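Local coordinates for Card1 endonuclease domain-containing protein (Vibrio cholerae, PDB 1XMX) that is of unknown function but may bind nucleic acid and carries an endonuclease-like domain of the PDDEXK clan, at residues I62-R76 / H99-Y111. Sequence-based numbering, arbitrary orientation.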
loop_
_atom_site.group_PDB
_atom_site.type_symbol
_atom_site.label_atom_id
_atom_site.label_comp_id
_atom_site.label_asym_id
_atom_site.label_seq_id
_atom_site.Cartn_x
_atom_site.Cartn_y
_atom_site.Cartn_z
ATOM N N ILE A 62 1.814 25.771 17.149
ATOM C CA ILE A 62 1.254 27.070 16.888
ATOM C C ILE A 62 -0.128 27.103 17.485
ATOM O O ILE A 62 -0.714 26.089 17.805
ATOM C CB ILE A 62 1.158 27.397 15.388
ATOM C CG1 ILE A 62 0.719 26.164 14.624
ATOM C CG2 ILE A 62 2.563 27.913 14.812
ATOM C CD1 ILE A 62 -0.049 26.437 13.309
ATOM N N PRO A 63 -0.673 28.295 17.619
ATOM C CA PRO A 63 -2.013 28.321 18.124
ATOM C C PRO A 63 -2.909 27.765 17.028
ATOM O O PRO A 63 -2.548 27.738 15.859
ATOM C CB PRO A 63 -2.253 29.818 18.419
ATOM C CG PRO A 63 -1.231 30.576 17.632
ATOM C CD PRO A 63 -0.117 29.630 17.296
ATOM N N ALA A 64 -4.050 27.269 17.409
ATOM C CA ALA A 64 -4.913 26.521 16.481
ATOM C C ALA A 64 -5.911 27.385 15.664
ATOM O O ALA A 64 -6.372 26.960 14.619
ATOM C CB ALA A 64 -5.649 25.412 17.259
ATOM N N GLY A 65 -6.227 28.587 16.119
ATOM C CA GLY A 65 -7.090 29.474 15.347
ATOM C C GLY A 65 -6.568 29.855 13.974
ATOM O O GLY A 65 -5.410 29.548 13.590
ATOM N N SER A 66 -7.418 30.526 13.220
ATOM C CA SER A 66 -7.093 30.938 11.866
ATOM C C SER A 66 -6.350 32.278 11.802
ATOM O O SER A 66 -5.918 32.650 10.719
ATOM C CB SER A 66 -8.389 31.067 11.070
ATOM O OG SER A 66 -9.262 31.977 11.751
ATOM N N ASN A 67 -6.212 32.992 12.931
ATOM C CA ASN A 67 -5.408 34.239 13.011
ATOM C C ASN A 67 -3.945 34.015 12.624
ATOM O O ASN A 67 -3.181 33.374 13.358
ATOM C CB ASN A 67 -5.535 34.930 14.391
ATOM C CG ASN A 67 -4.873 36.349 14.449
ATOM O OD1 ASN A 67 -3.955 36.685 13.692
ATOM N ND2 ASN A 67 -5.352 37.179 15.395
ATOM N N THR A 68 -3.592 34.576 11.455
ATOM C CA THR A 68 -2.321 34.382 10.770
ATOM C C THR A 68 -1.235 35.371 11.269
ATOM O O THR A 68 -0.046 35.058 11.201
ATOM C CB THR A 68 -2.481 34.413 9.168
ATOM O OG1 THR A 68 -2.944 35.701 8.727
ATOM C CG2 THR A 68 -3.437 33.260 8.610
ATOM N N SER A 69 -1.620 36.530 11.819
ATOM C CA SER A 69 -0.600 37.367 12.465
ATOM C C SER A 69 -0.102 36.732 13.785
ATOM O O SER A 69 1.055 36.869 14.126
ATOM C CB SER A 69 -1.004 38.853 12.585
ATOM O OG SER A 69 -1.837 39.115 13.702
ATOM N N ALA A 70 -0.953 35.962 14.465
ATOM C CA ALA A 70 -0.527 35.122 15.618
ATOM C C ALA A 70 0.324 33.895 15.191
ATOM O O ALA A 70 1.324 33.561 15.830
ATOM C CB ALA A 70 -1.745 34.679 16.460
ATOM N N ILE A 71 -0.067 33.212 14.118
ATOM C CA ILE A 71 0.806 32.153 13.554
ATOM C C ILE A 71 2.194 32.686 13.125
ATOM O O ILE A 71 3.237 32.118 13.512
ATOM C CB ILE A 71 0.114 31.394 12.376
ATOM C CG1 ILE A 71 -1.218 30.789 12.829
ATOM C CG2 ILE A 71 1.053 30.287 11.777
ATOM C CD1 ILE A 71 -2.037 30.214 11.642
ATOM N N LYS A 72 2.231 33.759 12.339
ATOM C CA LYS A 72 3.487 34.358 11.896
ATOM C C LYS A 72 4.347 34.800 13.067
ATOM O O LYS A 72 5.571 34.747 13.037
ATOM C CB LYS A 72 3.210 35.602 11.040
ATOM C CG LYS A 72 2.691 35.267 9.654
ATOM C CD LYS A 72 2.643 36.474 8.697
ATOM C CE LYS A 72 2.030 35.973 7.362
ATOM N NZ LYS A 72 1.748 37.026 6.312
ATOM N N SER A 73 3.689 35.349 14.080
ATOM C CA SER A 73 4.380 35.673 15.304
ATOM C C SER A 73 5.027 34.433 16.009
ATOM O O SER A 73 6.192 34.502 16.459
ATOM C CB SER A 73 3.396 36.352 16.227
ATOM O OG SER A 73 4.086 37.364 16.831
ATOM N N ALA A 74 4.278 33.328 16.127
ATOM C CA ALA A 74 4.822 32.127 16.752
ATOM C C ALA A 74 6.004 31.631 15.923
ATOM O O ALA A 74 7.055 31.322 16.452
ATOM C CB ALA A 74 3.702 31.010 16.892
ATOM N N ILE A 75 5.856 31.640 14.604
ATOM C CA ILE A 75 6.894 31.089 13.743
ATOM C C ILE A 75 8.145 31.963 13.654
ATOM O O ILE A 75 9.261 31.463 13.498
ATOM C CB ILE A 75 6.330 30.725 12.335
ATOM C CG1 ILE A 75 5.254 29.618 12.483
ATOM C CG2 ILE A 75 7.488 30.306 11.367
ATOM C CD1 ILE A 75 4.342 29.379 11.221
ATOM N N ARG A 76 7.960 33.270 13.725
ATOM C CA ARG A 76 9.094 34.181 13.719
ATOM C C ARG A 76 9.937 34.016 14.995
ATOM O O ARG A 76 11.143 34.084 14.938
ATOM C CB ARG A 76 8.605 35.609 13.569
ATOM C CG ARG A 76 9.657 36.540 13.099
ATOM C CD ARG A 76 9.023 37.831 12.587
ATOM N NE ARG A 76 8.658 37.759 11.157
ATOM C CZ ARG A 76 9.537 37.811 10.145
ATOM N NH1 ARG A 76 10.859 37.928 10.404
ATOM N NH2 ARG A 76 9.093 37.776 8.878
ATOM N N HIS A 99 -3.304 28.545 5.016
ATOM C CA HIS A 99 -3.087 29.681 5.885
ATOM C C HIS A 99 -1.824 29.538 6.718
ATOM O O HIS A 99 -1.052 30.456 6.826
ATOM C CB HIS A 99 -4.330 30.041 6.751
ATOM C CG HIS A 99 -4.616 29.081 7.868
ATOM N ND1 HIS A 99 -4.716 27.714 7.685
ATOM C CD2 HIS A 99 -4.920 29.303 9.172
ATOM C CE1 HIS A 99 -5.003 27.137 8.838
ATOM N NE2 HIS A 99 -5.143 28.076 9.755
ATOM N N ARG A 100 -1.624 28.389 7.321
ATOM C CA ARG A 100 -0.398 28.141 8.078
ATOM C C ARG A 100 0.789 28.083 7.099
ATOM O O ARG A 100 1.855 28.565 7.418
ATOM C CB ARG A 100 -0.527 26.790 8.830
ATOM C CG ARG A 100 -1.614 26.810 9.934
ATOM C CD ARG A 100 -2.035 25.440 10.421
ATOM N NE ARG A 100 -3.020 25.519 11.509
ATOM C CZ ARG A 100 -3.673 24.461 12.002
ATOM N NH1 ARG A 100 -3.488 23.264 11.469
ATOM N NH2 ARG A 100 -4.527 24.590 12.993
ATOM N N LEU A 101 0.617 27.412 5.954
ATOM C CA LEU A 101 1.727 27.245 4.973
ATOM C C LEU A 101 2.291 28.559 4.529
ATOM O O LEU A 101 3.490 28.736 4.534
ATOM C CB LEU A 101 1.310 26.457 3.714
ATOM C CG LEU A 101 2.372 26.161 2.649
ATOM C CD1 LEU A 101 3.354 25.097 3.188
ATOM C CD2 LEU A 101 1.765 25.620 1.359
ATOM N N LEU A 102 1.405 29.481 4.139
ATOM C CA LEU A 102 1.822 30.764 3.637
ATOM C C LEU A 102 2.331 31.704 4.733
ATOM O O LEU A 102 3.125 32.580 4.447
ATOM C CB LEU A 102 0.713 31.439 2.834
ATOM C CG LEU A 102 0.318 30.640 1.597
ATOM C CD1 LEU A 102 -0.705 31.413 0.836
ATOM C CD2 LEU A 102 1.556 30.424 0.767
ATOM N N SER A 103 1.906 31.506 5.977
ATOM C CA SER A 103 2.463 32.278 7.081
ATOM C C SER A 103 3.912 31.841 7.303
ATOM O O SER A 103 4.781 32.680 7.395
ATOM C CB SER A 103 1.680 32.043 8.372
ATOM O OG SER A 103 0.329 32.414 8.206
ATOM N N ALA A 104 4.146 30.525 7.403
ATOM C CA ALA A 104 5.493 29.988 7.520
ATOM C C ALA A 104 6.361 30.378 6.334
ATOM O O ALA A 104 7.525 30.694 6.529
ATOM C CB ALA A 104 5.468 28.488 7.660
ATOM N N TYR A 105 5.818 30.299 5.111
ATOM C CA TYR A 105 6.576 30.726 3.913
ATOM C C TYR A 105 7.131 32.174 4.032
ATOM O O TYR A 105 8.344 32.447 3.699
ATOM C CB TYR A 105 5.735 30.590 2.630
ATOM C CG TYR A 105 6.519 30.897 1.339
ATOM C CD1 TYR A 105 6.672 32.199 0.852
ATOM C CD2 TYR A 105 7.131 29.876 0.629
ATOM C CE1 TYR A 105 7.429 32.467 -0.336
ATOM C CE2 TYR A 105 7.858 30.141 -0.537
ATOM C CZ TYR A 105 8.002 31.426 -1.008
ATOM O OH TYR A 105 8.757 31.612 -2.189
ATOM N N GLU A 106 6.266 33.096 4.482
ATOM C CA GLU A 106 6.675 34.520 4.599
ATOM C C GLU A 106 7.857 34.629 5.573
ATOM O O GLU A 106 8.855 35.282 5.287
ATOM C CB GLU A 106 5.527 35.421 5.068
ATOM C CG GLU A 106 5.895 36.927 5.102
ATOM C CD GLU A 106 4.910 37.800 5.921
ATOM O OE1 GLU A 106 4.636 37.439 7.095
ATOM O OE2 GLU A 106 4.419 38.859 5.418
ATOM N N VAL A 107 7.720 33.998 6.733
ATOM C CA VAL A 107 8.746 34.074 7.756
ATOM C C VAL A 107 10.068 33.475 7.233
ATOM O O VAL A 107 11.121 34.119 7.246
ATOM C CB VAL A 107 8.318 33.358 9.078
ATOM C CG1 VAL A 107 9.455 33.414 10.074
ATOM C CG2 VAL A 107 7.048 34.006 9.659
ATOM N N PHE A 108 10.000 32.250 6.736
ATOM C CA PHE A 108 11.238 31.560 6.332
ATOM C C PHE A 108 11.902 32.212 5.101
ATOM O O PHE A 108 13.136 32.300 5.014
ATOM C CB PHE A 108 10.974 30.065 6.111
ATOM C CG PHE A 108 10.542 29.351 7.363
ATOM C CD1 PHE A 108 11.027 29.742 8.598
ATOM C CD2 PHE A 108 9.708 28.266 7.311
ATOM C CE1 PHE A 108 10.641 29.053 9.763
ATOM C CE2 PHE A 108 9.335 27.579 8.461
ATOM C CZ PHE A 108 9.806 27.963 9.677
ATOM N N ARG A 109 11.087 32.666 4.164
ATOM C CA ARG A 109 11.618 33.362 3.019
ATOM C C ARG A 109 12.402 34.652 3.429
ATOM O O ARG A 109 13.454 34.969 2.856
ATOM C CB ARG A 109 10.505 33.648 1.999
ATOM C CG ARG A 109 10.955 34.505 0.854
ATOM C CD ARG A 109 11.929 33.748 -0.077
ATOM N NE ARG A 109 12.259 34.596 -1.223
ATOM C CZ ARG A 109 13.131 35.588 -1.193
ATOM N NH1 ARG A 109 13.799 35.872 -0.084
ATOM N NH2 ARG A 109 13.315 36.309 -2.268
ATOM N N SER A 110 11.945 35.352 4.459
ATOM C CA SER A 110 12.663 36.559 4.889
ATOM C C SER A 110 14.043 36.279 5.482
ATOM O O SER A 110 14.898 37.128 5.454
ATOM C CB SER A 110 11.853 37.414 5.859
ATOM O OG SER A 110 11.706 36.736 7.080
ATOM N N TYR A 111 14.233 35.076 6.005
ATOM C CA TYR A 111 15.513 34.588 6.482
ATOM C C TYR A 111 16.380 33.999 5.363
ATOM O O TYR A 111 17.482 33.521 5.622
ATOM C CB TYR A 111 15.262 33.530 7.564
ATOM C CG TYR A 111 14.884 34.145 8.900
ATOM C CD1 TYR A 111 15.872 34.542 9.790
ATOM C CD2 TYR A 111 13.544 34.377 9.245
ATOM C CE1 TYR A 111 15.560 35.122 11.002
ATOM C CE2 TYR A 111 13.221 34.966 10.455
ATOM C CZ TYR A 111 14.257 35.332 11.332
ATOM O OH TYR A 111 13.999 35.924 12.538
HETATM O O HOH W 1 -3.636 27.700 13.274
HETATM O O HOH W 2 -6.545 27.351 11.955
#
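His99 sets its ring edge against the loop that leads into helix 68-76, with CD2 lying 3.8 Å from Ser66 O; NE2 reaches the same loop through a water hydrogen-bonded to Ala64 O. Arg100 extends its chain from CG to NE past Ile62 and Ile71, whose CD1 methyls pack against its methylenes, and so delivers the guanidinium to the loop carbonyls. There Arg100 NH2 makes a weak bond to Ala64 O (3.4 Å) besides its salt bridge to Asp36, while a water in the guanidinium plane accepts from NE and donates to Pro63 O and Gly65 O. A long side chain, greasy but charged at its end, suits this buried post.

At Ser103 the helices come close, its CB 3.6 Å from Lys72 CG. With OG beside its own backbone N (chi1 -59°), the hydroxyl donates to His99 O, one turn back. Ala104, smaller still, meets Ile75 CD1 with its CB at 3.8 Å. On the exposed side Glu106 forms a salt bridge with Lys72 NZ, although its OE1 is uncertainly placed. Val107 lays CG1 against Arg76 CA and over one guanidinium face, and CG2 near Lys72 O, both beside Ile75 CG2. Phe108 CZ meets Ile75 CG2 at 3.7 Å. Ser110 OG, which donates to Val107 O, also takes a weak bond from Arg76 NH2 (3.3 Å).

The helix axes pass 8.9 Å apart at -44°, Ser103 and Ala104 being small enough to admit Lys72 and Ile75. Helix 68-85 links parallel strands 56-61 and 88-92, and helix 98-110 links 88-92 and 115-118: two successive beta-alpha-beta crossovers, packed side by side in a Rossmann-like domain.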